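Local coordinates for protein NADPH Quinone Oxidoreductase (Streptococcus mutans, PDB 4F8Y) that probably catalyses the NADPH-dependent reduction of quinones such as menadione, using bound flavin-adenine dinucleotide as the redox cofactor in a two-chain assembly, at residues 40-44 with 64-68; 67-72 with 99-104; 75-81 with 120-126. All coordinates share one frame; numbering follows the deposited sequence.

Contact 1: 40-44 with 64-68; sequences AEHFD and MEKYR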
loop_
_atom_site.group_PDB
_atom_site.type_symbol
_atom_site.label_atom_id
_atom_site.label_comp_id
_atom_site.label_asym_id
_atom_site.label_seq_id
_atom_site.Cartn_x
_atom_site.Cartn_y
_atom_site.Cartn_z
ATOM N N ALA A 40 -17.332 3.685 -0.280
ATOM C CA ALA A 40 -18.638 4.186 -0.703
ATOM C C ALA A 40 -18.562 4.901 -2.047
ATOM O O ALA A 40 -19.551 4.947 -2.778
ATOM C CB ALA A 40 -19.220 5.113 0.360
ATOM N N GLU A 41 -17.390 5.454 -2.365
ATOM C CA GLU A 41 -17.156 6.148 -3.634
ATOM C C GLU A 41 -16.863 5.177 -4.773
ATOM O O GLU A 41 -16.811 5.582 -5.937
ATOM C CB GLU A 41 -15.994 7.138 -3.499
ATOM C CG GLU A 41 -16.302 8.320 -2.591
ATOM C CD GLU A 41 -16.771 9.540 -3.355
ATOM O OE1 GLU A 41 -15.946 10.117 -4.083
ATOM O OE2 GLU A 41 -17.950 9.931 -3.225
ATOM N N HIS A 42 -16.688 3.902 -4.429
ATOM C CA HIS A 42 -16.251 2.879 -5.380
ATOM C C HIS A 42 -14.953 3.328 -6.052
ATOM O O HIS A 42 -14.759 3.131 -7.262
ATOM C CB HIS A 42 -17.312 2.599 -6.452
ATOM C CG HIS A 42 -18.726 2.761 -5.977
ATOM N ND1 HIS A 42 -19.305 1.919 -5.050
ATOM C CD2 HIS A 42 -19.683 3.657 -6.323
ATOM C CE1 HIS A 42 -20.553 2.300 -4.835
ATOM N NE2 HIS A 42 -20.808 3.349 -5.597
ATOM N N PHE A 43 -14.069 3.937 -5.263
ATOM C CA PHE A 43 -12.807 4.461 -5.775
ATOM C C PHE A 43 -11.997 3.380 -6.490
ATOM O O PHE A 43 -11.799 2.275 -5.969
ATOM C CB PHE A 43 -11.981 5.096 -4.654
ATOM C CG PHE A 43 -10.762 5.830 -5.140
ATOM C CD1 PHE A 43 -10.876 7.085 -5.706
ATOM C CD2 PHE A 43 -9.500 5.267 -5.025
ATOM C CE1 PHE A 43 -9.749 7.766 -6.165
ATOM C CE2 PHE A 43 -8.377 5.934 -5.479
ATOM C CZ PHE A 43 -8.499 7.186 -6.047
ATOM N N ASP A 44 -11.556 3.715 -7.701
ATOM C CA ASP A 44 -10.689 2.861 -8.504
ATOM C C ASP A 44 -9.229 3.204 -8.193
ATOM O O ASP A 44 -8.725 4.237 -8.645
ATOM C CB ASP A 44 -11.001 3.079 -9.993
ATOM C CG ASP A 44 -10.223 2.145 -10.914
ATOM O OD1 ASP A 44 -9.376 1.360 -10.431
ATOM O OD2 ASP A 44 -10.457 2.208 -12.140
ATOM N N MET A 64 -9.928 11.743 -11.572
ATOM C CA MET A 64 -9.281 12.071 -10.304
ATOM C C MET A 64 -9.394 13.542 -9.940
ATOM O O MET A 64 -8.907 13.959 -8.885
ATOM C CB MET A 64 -7.810 11.651 -10.325
ATOM C CG MET A 64 -7.594 10.143 -10.304
ATOM S SD MET A 64 -8.256 9.355 -8.819
ATOM C CE MET A 64 -9.780 8.644 -9.448
ATOM N N GLU A 65 -10.040 14.325 -10.802
ATOM C CA GLU A 65 -10.131 15.755 -10.559
ATOM C C GLU A 65 -10.911 16.077 -9.288
ATOM O O GLU A 65 -10.549 16.996 -8.542
ATOM C CB GLU A 65 -10.749 16.493 -11.730
ATOM C CG GLU A 65 -10.912 17.958 -11.388
ATOM C CD GLU A 65 -11.366 18.800 -12.540
ATOM O OE1 GLU A 65 -11.829 18.238 -13.560
ATOM O OE2 GLU A 65 -11.258 20.035 -12.414
ATOM N N LYS A 66 -11.986 15.327 -9.055
ATOM C CA LYS A 66 -12.779 15.465 -7.842
ATOM C C LYS A 66 -11.881 15.352 -6.609
ATOM O O LYS A 66 -12.022 16.108 -5.631
ATOM C CB LYS A 66 -13.863 14.379 -7.791
ATOM C CG LYS A 66 -14.848 14.569 -6.650
ATOM C CD LYS A 66 -15.624 13.315 -6.310
ATOM C CE LYS A 66 -16.308 13.498 -4.957
ATOM N NZ LYS A 66 -17.299 12.433 -4.634
ATOM N N TYR A 67 -10.947 14.408 -6.674
ATOM C CA TYR A 67 -10.112 14.064 -5.530
ATOM C C TYR A 67 -8.863 14.941 -5.381
ATOM O O TYR A 67 -8.374 15.123 -4.267
ATOM C CB TYR A 67 -9.789 12.567 -5.545
ATOM C CG TYR A 67 -11.037 11.721 -5.694
ATOM C CD1 TYR A 67 -11.925 11.563 -4.633
ATOM C CD2 TYR A 67 -11.345 11.100 -6.896
ATOM C CE1 TYR A 67 -13.072 10.798 -4.760
ATOM C CE2 TYR A 67 -12.489 10.345 -7.036
ATOM C CZ TYR A 67 -13.346 10.195 -5.963
ATOM O OH TYR A 67 -14.485 9.440 -6.098
ATOM N N ARG A 68 -8.365 15.507 -6.481
ATOM C CA ARG A 68 -7.331 16.536 -6.392
ATOM C C ARG A 68 -7.905 17.780 -5.726
ATOM O O ARG A 68 -7.289 18.370 -4.840
ATOM C CB ARG A 68 -6.801 16.914 -7.771
ATOM C CG ARG A 68 -5.881 15.878 -8.401
ATOM C CD ARG A 68 -5.145 16.440 -9.616
ATOM N NE ARG A 68 -6.051 16.787 -10.705
ATOM C CZ ARG A 68 -6.484 15.934 -11.630
ATOM N NH1 ARG A 68 -6.098 14.663 -11.612
ATOM N NH2 ARG A 68 -7.306 16.355 -12.580
HETATM O O HOH W 1 -14.534 6.997 -6.873
#
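Glu41 OE1 takes donors from Lys66 and Tyr67 at once. Lys66 NZ lies 2.7 Å from Glu41 OE1, on its syn lone pair, the short arm of a salt bridge whose second arm, to OE2, is weak. The phenol of Tyr67 donates to the same oxygen, OH to OE1 2.6 Å, but from above the carboxylate, 37° out of its plane. Phe43, with CG anti to the backbone N (chi1 -172°), carries the end of its ring toward Met64 and Tyr67. Its edge points at one face of the Tyr67 ring in a T-shaped stack, with centroids 5.1 Å apart and planes at 89°, while the aliphatic part of Lys66 lies over the opposite face, with CD near the rim. Bent at chi2 and chi3, Met64 curls round to the Phe43 ring, its CE 3.4 Å from Phe43 CE1 and its SD 4.5 Å from the centroid in an oblique Met-aromatic contact.

In the flavodoxin-like fold this joins the loop that follows strand 32-37 to the start of helix 65-73. A water links the loop backbone to the phenol, donating to Glu41 O and to Tyr67 OH, the latter at 2.6 Å. The hydroxyl gives one bond and receives another, which should limit its rotation. Leu36 of strand 32-37 touches both Glu41 and Tyr67, and helix 90-99 packs against the apolar side, with Ile91 on Phe43 and Val99 on Met64.

Contact 2: 67-72 with 99-104; sequences YRDLVT and VFVADF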
loop_
_atom_site.group_PDB
_atom_site.type_symbol
_atom_site.label_atom_id
_atom_site.label_comp_id
_atom_site.label_asym_id
_atom_site.label_seq_id
_atom_site.Cartn_x
_atom_site.Cartn_y
_atom_site.Cartn_z
ATOM N N TYR A 67 -10.947 14.408 -6.674
ATOM C CA TYR A 67 -10.112 14.064 -5.530
ATOM C C TYR A 67 -8.863 14.941 -5.381
ATOM O O TYR A 67 -8.374 15.123 -4.267
ATOM C CB TYR A 67 -9.789 12.567 -5.545
ATOM C CG TYR A 67 -11.037 11.721 -5.694
ATOM C CD1 TYR A 67 -11.925 11.563 -4.633
ATOM C CD2 TYR A 67 -11.345 11.100 -6.896
ATOM C CE1 TYR A 67 -13.072 10.798 -4.760
ATOM C CE2 TYR A 67 -12.489 10.345 -7.036
ATOM C CZ TYR A 67 -13.346 10.195 -5.963
ATOM O OH TYR A 67 -14.485 9.440 -6.098
ATOM N N ARG A 68 -8.365 15.507 -6.481
ATOM C CA ARG A 68 -7.331 16.536 -6.392
ATOM C C ARG A 68 -7.905 17.780 -5.726
ATOM O O ARG A 68 -7.289 18.370 -4.840
ATOM C CB ARG A 68 -6.801 16.914 -7.771
ATOM C CG ARG A 68 -5.881 15.878 -8.401
ATOM C CD ARG A 68 -5.145 16.440 -9.616
ATOM N NE ARG A 68 -6.051 16.787 -10.705
ATOM C CZ ARG A 68 -6.484 15.934 -11.630
ATOM N NH1 ARG A 68 -6.098 14.663 -11.612
ATOM N NH2 ARG A 68 -7.306 16.355 -12.580
ATOM N N ASP A 69 -9.095 18.176 -6.161
ATOM C CA ASP A 69 -9.723 19.398 -5.663
ATOM C C ASP A 69 -10.046 19.334 -4.169
ATOM O O ASP A 69 -9.976 20.354 -3.476
ATOM C CB ASP A 69 -10.981 19.718 -6.472
ATOM C CG ASP A 69 -10.664 20.262 -7.855
ATOM O OD1 ASP A 69 -9.512 20.691 -8.077
ATOM O OD2 ASP A 69 -11.569 20.262 -8.717
ATOM N N LEU A 70 -10.402 18.144 -3.678
ATOM C CA LEU A 70 -10.622 17.917 -2.242
ATOM C C LEU A 70 -9.323 18.135 -1.445
ATOM O O LEU A 70 -9.299 18.835 -0.418
ATOM C CB LEU A 70 -11.166 16.500 -1.995
ATOM C CG LEU A 70 -12.667 16.243 -2.175
ATOM C CD1 LEU A 70 -12.968 14.752 -2.104
ATOM C CD2 LEU A 70 -13.488 17.006 -1.119
ATOM N N VAL A 71 -8.233 17.545 -1.931
ATOM C CA VAL A 71 -6.930 17.741 -1.297
ATOM C C VAL A 71 -6.526 19.212 -1.258
ATOM O O VAL A 71 -6.099 19.706 -0.226
ATOM C CB VAL A 71 -5.826 16.911 -1.976
ATOM C CG1 VAL A 71 -4.456 17.324 -1.449
ATOM C CG2 VAL A 71 -6.077 15.431 -1.746
ATOM N N THR A 72 -6.683 19.910 -2.377
ATOM C CA THR A 72 -6.311 21.321 -2.455
ATOM C C THR A 72 -7.135 22.176 -1.489
ATOM O O THR A 72 -6.626 23.112 -0.868
ATOM C CB THR A 72 -6.480 21.871 -3.891
ATOM O OG1 THR A 72 -5.636 21.137 -4.795
ATOM C CG2 THR A 72 -6.136 23.367 -3.939
ATOM N N VAL A 99 -3.854 10.197 -6.937
ATOM C CA VAL A 99 -4.127 11.593 -6.582
ATOM C C VAL A 99 -2.862 12.417 -6.240
ATOM O O VAL A 99 -2.698 13.553 -6.701
ATOM C CB VAL A 99 -5.136 11.673 -5.415
ATOM C CG1 VAL A 99 -5.393 13.124 -5.020
ATOM C CG2 VAL A 99 -6.425 10.962 -5.792
ATOM N N PHE A 100 -1.977 11.851 -5.427
ATOM C CA PHE A 100 -0.753 12.548 -5.051
ATOM C C PHE A 100 0.305 12.386 -6.140
ATOM O O PHE A 100 1.315 11.715 -5.942
ATOM C CB PHE A 100 -0.244 12.041 -3.693
ATOM C CG PHE A 100 -1.110 12.464 -2.533
ATOM C CD1 PHE A 100 -2.458 12.105 -2.482
ATOM C CD2 PHE A 100 -0.583 13.227 -1.496
ATOM C CE1 PHE A 100 -3.258 12.498 -1.426
ATOM C CE2 PHE A 100 -1.385 13.627 -0.429
ATOM C CZ PHE A 100 -2.723 13.261 -0.396
ATOM N N VAL A 101 0.066 13.014 -7.290
ATOM C CA VAL A 101 0.903 12.799 -8.470
ATOM C C VAL A 101 1.885 13.949 -8.720
ATOM O O VAL A 101 1.726 15.039 -8.185
ATOM C CB VAL A 101 0.044 12.554 -9.740
ATOM C CG1 VAL A 101 -0.722 11.239 -9.635
ATOM C CG2 VAL A 101 -0.914 13.711 -9.965
ATOM N N ALA A 102 2.913 13.695 -9.521
ATOM C CA ALA A 102 3.865 14.742 -9.871
ATOM C C ALA A 102 3.143 15.877 -10.575
ATOM O O ALA A 102 2.309 15.647 -11.444
ATOM C CB ALA A 102 4.975 14.187 -10.745
ATOM N N ASP A 103 3.468 17.100 -10.173
ATOM C CA ASP A 103 2.836 18.310 -10.688
ATOM C C ASP A 103 1.521 18.633 -9.997
ATOM O O ASP A 103 0.823 19.571 -10.372
ATOM C CB ASP A 103 2.670 18.237 -12.195
ATOM C CG ASP A 103 3.984 18.317 -12.898
ATOM O OD1 ASP A 103 4.864 19.040 -12.380
ATOM O OD2 ASP A 103 4.143 17.659 -13.947
ATOM N N PHE A 104 1.187 17.846 -8.987
ATOM C CA PHE A 104 0.106 18.218 -8.094
ATOM C C PHE A 104 0.575 18.205 -6.642
ATOM O O PHE A 104 0.598 19.246 -5.973
ATOM C CB PHE A 104 -1.118 17.316 -8.265
ATOM C CG PHE A 104 -2.224 17.633 -7.291
ATOM C CD1 PHE A 104 -3.015 18.762 -7.463
ATOM C CD2 PHE A 104 -2.442 16.832 -6.181
ATOM C CE1 PHE A 104 -4.016 19.073 -6.559
ATOM C CE2 PHE A 104 -3.444 17.145 -5.271
ATOM C CZ PHE A 104 -4.231 18.264 -5.466
HETATM O O HOH W 2 -4.435 13.291 -9.512
#
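Phe104 lays one face of its ring against the aliphatic stem of Arg68, a CH-pi contact that fastens helix 65-73 of the flavodoxin-like fold to the connection running from helix 90-99 to strand 106-108. Arg68 CG sits 3.9 Å from the Phe104 centroid and only 2° off the ring normal, almost exactly above the centre. CG of Phe104 is anti to the backbone N (chi1 177°), which carries the ring from the connection across to the helix.

The remaining packing is mostly apolar. Val71 works with both methyls: CG1 lies 4.0 Å from Phe104 CE2, and CG2 lies 4.1 Å from both Val99 CG1 and Phe100 CE1. Val99 also uses both branches, its CG2 meeting Tyr67 CB at 3.7 Å while CG1 rests near the Tyr67 carbonyl. Phe100, the first residue past helix 90-99 and the centre of an inverse gamma turn, packs on Trp85 of the second subunit. Its side chain is about 7 Å from bound menadione and about 8 Å from the flavin cofactor, which places this packing near, but not in, the menadione pocket.

Polar links are few. The Arg68 guanidinium lies beyond the ring, its plane 71° from that of Phe104, and its NH2 bonds to Val61 O. NH1 gives a bond to a water lying in the guanidinium plane, 3.0 Å from that nitrogen, and this water donates weakly to Val99 O. Separately, the Thr72 hydroxyl closely approaches the Phe104 ring edge, near its plane, with OG1 3.2 Å from CE1.

Contact 3: 75-81 with 120-126; sequences DHLIFIF and KSAWIIT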
loop_
_atom_site.group_PDB
_atom_site.type_symbol
_atom_site.label_atom_id
_atom_site.label_comp_id
_atom_site.label_asym_id
_atom_site.label_seq_id
_atom_site.Cartn_x
_atom_site.Cartn_y
_atom_site.Cartn_z
ATOM N N ASP A 75 -7.304 22.079 4.655
ATOM C CA ASP A 75 -6.203 22.589 5.467
ATOM C C ASP A 75 -5.655 21.436 6.301
ATOM O O ASP A 75 -4.464 21.401 6.621
ATOM C CB ASP A 75 -6.664 23.713 6.410
ATOM C CG ASP A 75 -7.226 24.910 5.670
ATOM O OD1 ASP A 75 -6.581 25.364 4.705
ATOM O OD2 ASP A 75 -8.311 25.396 6.057
ATOM N N HIS A 76 -6.535 20.496 6.649
ATOM C CA HIS A 76 -6.190 19.375 7.526
ATOM C C HIS A 76 -6.838 18.070 7.046
ATOM O O HIS A 76 -8.045 18.017 6.802
ATOM C CB HIS A 76 -6.611 19.687 8.972
ATOM C CG HIS A 76 -6.157 18.672 9.979
ATOM N ND1 HIS A 76 -4.895 18.682 10.533
ATOM C CD2 HIS A 76 -6.810 17.631 10.551
ATOM C CE1 HIS A 76 -4.784 17.684 11.392
ATOM N NE2 HIS A 76 -5.933 17.031 11.421
ATOM N N LEU A 77 -6.028 17.022 6.902
ATOM C CA LEU A 77 -6.524 15.718 6.458
ATOM C C LEU A 77 -6.433 14.695 7.576
ATOM O O LEU A 77 -5.382 14.524 8.188
ATOM C CB LEU A 77 -5.743 15.213 5.243
ATOM C CG LEU A 77 -5.796 16.067 3.977
ATOM C CD1 LEU A 77 -4.662 17.087 3.947
ATOM C CD2 LEU A 77 -5.726 15.168 2.762
ATOM N N ILE A 78 -7.540 14.016 7.848
ATOM C CA ILE A 78 -7.520 12.931 8.817
ATOM C C ILE A 78 -7.630 11.616 8.050
ATOM O O ILE A 78 -8.596 11.412 7.320
ATOM C CB ILE A 78 -8.672 13.055 9.842
ATOM C CG1 ILE A 78 -8.646 14.437 10.510
ATOM C CG2 ILE A 78 -8.589 11.934 10.862
ATOM C CD1 ILE A 78 -9.883 14.764 11.358
ATOM N N PHE A 79 -6.633 10.746 8.185
ATOM C CA PHE A 79 -6.682 9.428 7.551
ATOM C C PHE A 79 -7.091 8.347 8.559
ATOM O O PHE A 79 -6.439 8.174 9.589
ATOM C CB PHE A 79 -5.335 9.069 6.920
ATOM C CG PHE A 79 -4.953 9.942 5.750
ATOM C CD1 PHE A 79 -5.319 9.598 4.456
ATOM C CD2 PHE A 79 -4.223 11.101 5.942
ATOM C CE1 PHE A 79 -4.959 10.401 3.375
ATOM C CE2 PHE A 79 -3.863 11.909 4.864
ATOM C CZ PHE A 79 -4.232 11.554 3.585
ATOM N N ILE A 80 -8.175 7.631 8.258
ATOM C CA ILE A 80 -8.644 6.534 9.110
ATOM C C ILE A 80 -8.625 5.202 8.357
ATOM O O ILE A 80 -9.345 5.033 7.374
ATOM C CB ILE A 80 -10.087 6.790 9.627
ATOM C CG1 ILE A 80 -10.151 8.082 10.446
ATOM C CG2 ILE A 80 -10.593 5.586 10.445
ATOM C CD1 ILE A 80 -11.560 8.518 10.776
ATOM N N PHE A 81 -7.820 4.248 8.822
ATOM C CA PHE A 81 -7.739 2.944 8.155
ATOM C C PHE A 81 -7.206 1.802 9.029
ATOM O O PHE A 81 -6.431 2.046 9.961
ATOM C CB PHE A 81 -6.919 3.046 6.848
ATOM C CG PHE A 81 -5.495 3.512 7.040
ATOM C CD1 PHE A 81 -4.477 2.604 7.275
ATOM C CD2 PHE A 81 -5.174 4.858 6.958
ATOM C CE1 PHE A 81 -3.165 3.037 7.444
ATOM C CE2 PHE A 81 -3.867 5.293 7.121
ATOM C CZ PHE A 81 -2.862 4.382 7.366
ATOM N N LYS A 120 -0.765 22.547 4.841
ATOM C CA LYS A 120 -1.625 21.474 5.313
ATOM C C LYS A 120 -0.966 20.665 6.420
ATOM O O LYS A 120 0.255 20.561 6.487
ATOM C CB LYS A 120 -2.040 20.556 4.160
ATOM C CG LYS A 120 -2.831 21.277 3.082
ATOM C CD LYS A 120 -3.234 20.347 1.952
ATOM C CE LYS A 120 -3.271 21.091 0.625
ATOM N NZ LYS A 120 -4.233 22.223 0.645
ATOM N N SER A 121 -1.799 20.116 7.296
ATOM C CA SER A 121 -1.369 19.191 8.339
ATOM C C SER A 121 -2.226 17.933 8.260
ATOM O O SER A 121 -3.158 17.860 7.465
ATOM C CB SER A 121 -1.484 19.835 9.721
ATOM O OG SER A 121 -2.702 20.537 9.856
ATOM N N ALA A 122 -1.913 16.934 9.070
ATOM C CA ALA A 122 -2.648 15.677 8.981
ATOM C C ALA A 122 -2.679 14.895 10.282
ATOM O O ALA A 122 -1.862 15.100 11.173
ATOM C CB ALA A 122 -2.087 14.801 7.852
ATOM N N TRP A 123 -3.642 13.990 10.370
ATOM C CA TRP A 123 -3.759 13.077 11.488
ATOM C C TRP A 123 -4.023 11.725 10.864
ATOM O O TRP A 123 -4.899 11.591 10.011
ATOM C CB TRP A 123 -4.926 13.501 12.380
ATOM C CG TRP A 123 -5.120 12.698 13.637
ATOM C CD1 TRP A 123 -4.193 11.934 14.286
ATOM C CD2 TRP A 123 -6.317 12.627 14.421
ATOM N NE1 TRP A 123 -4.750 11.369 15.412
ATOM C CE2 TRP A 123 -6.052 11.784 15.517
ATOM C CE3 TRP A 123 -7.594 13.193 14.296
ATOM C CZ2 TRP A 123 -7.014 11.496 16.484
ATOM C CZ3 TRP A 123 -8.544 12.902 15.247
ATOM C CH2 TRP A 123 -8.251 12.062 16.329
ATOM N N ILE A 124 -3.234 10.731 11.250
ATOM C CA ILE A 124 -3.438 9.376 10.772
ATOM C C ILE A 124 -3.919 8.532 11.943
ATOM O O ILE A 124 -3.261 8.469 12.986
ATOM C CB ILE A 124 -2.147 8.776 10.190
ATOM C CG1 ILE A 124 -1.687 9.575 8.970
ATOM C CG2 ILE A 124 -2.359 7.311 9.850
ATOM C CD1 ILE A 124 -0.235 9.379 8.624
ATOM N N ILE A 125 -5.086 7.914 11.782
ATOM C CA ILE A 125 -5.613 7.009 12.800
ATOM C C ILE A 125 -5.607 5.563 12.298
ATOM O O ILE A 125 -6.318 5.217 11.355
ATOM C CB ILE A 125 -7.026 7.411 13.290
ATOM C CG1 ILE A 125 -7.071 8.899 13.640
ATOM C CG2 ILE A 125 -7.406 6.591 14.517
ATOM C CD1 ILE A 125 -8.473 9.448 13.767
ATOM N N THR A 126 -4.791 4.736 12.942
ATOM C CA THR A 126 -4.617 3.350 12.536
ATOM C C THR A 126 -5.174 2.376 13.572
ATOM O O THR A 126 -5.209 2.667 14.770
ATOM C CB THR A 126 -3.119 3.001 12.290
ATOM O OG1 THR A 126 -2.295 3.771 13.170
ATOM C CG2 THR A 126 -2.710 3.305 10.871
HETATM O O HOH W 3 -3.092 23.269 8.748
#
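Strands 76-81 and 120-126 run side by side and parallel, their axes 4.6 Å apart at closest and 11° from aligned, with backbone bonds that start at Ser121 N to Asp75 O and end at Phe81 N to Ile125 O. Ile125 N to Phe79 O is the shortest, 2.6 Å, and nearly straight at 174°. Beside Asp75, the side chains of His76 and Ser121 join through ND1 and OG at 3.0 Å, the hydroxyl at the ring edge; a water also ties Ser121 OG to Asp75 O. His76 NE2, by contrast, is buried without a polar partner.

These are two inner strands of the five-stranded parallel sheet of the flavodoxin-like fold, flanked by strands 2-7 and 155-163. On the face carrying Ile78, Ile80, Trp123 and Ile125, Ile78 CG2 packs 3.8 Å from Trp123 CE3, and Ile125 CG1 covers the indole centre; helix 15-26 packs on this face. On the other, Phe81 has CG wedged between its backbone N and carbonyl carbon (chi1 60°), which brings its ring over strand 120-126: CE1 lies 3.5 Å from Thr126 CG2, and CE2 meets Ile124 CG2. Helix 143-150 packs there, touching Phe79, Phe81 and Ile124 through Leu145 and Leu150.

Overall arrangement
From the N terminus, contact 1 closes first: the chain leaves strand 32-37, passes through 40-44 and a long loop, and returns at the start of helix 65-73. Contact 2 opens on that same helix, sharing Tyr67 and Arg68, and closes at the end of helix 90-99 and the connection beyond it; Met64 of contact 1 packs on Val99, the helix's last residue. Contact 3 opens on strand 76-82 before contact 2 has closed and ends on strand 120-127, so these two cross, whereas contacts 1 and 3 follow in series, their centres about 17 Å apart. Lys120 NZ, probably hydrogen-bonded to Thr72 O, joins contact 2 to contact 3, tying helix 65-73 to the central sheet.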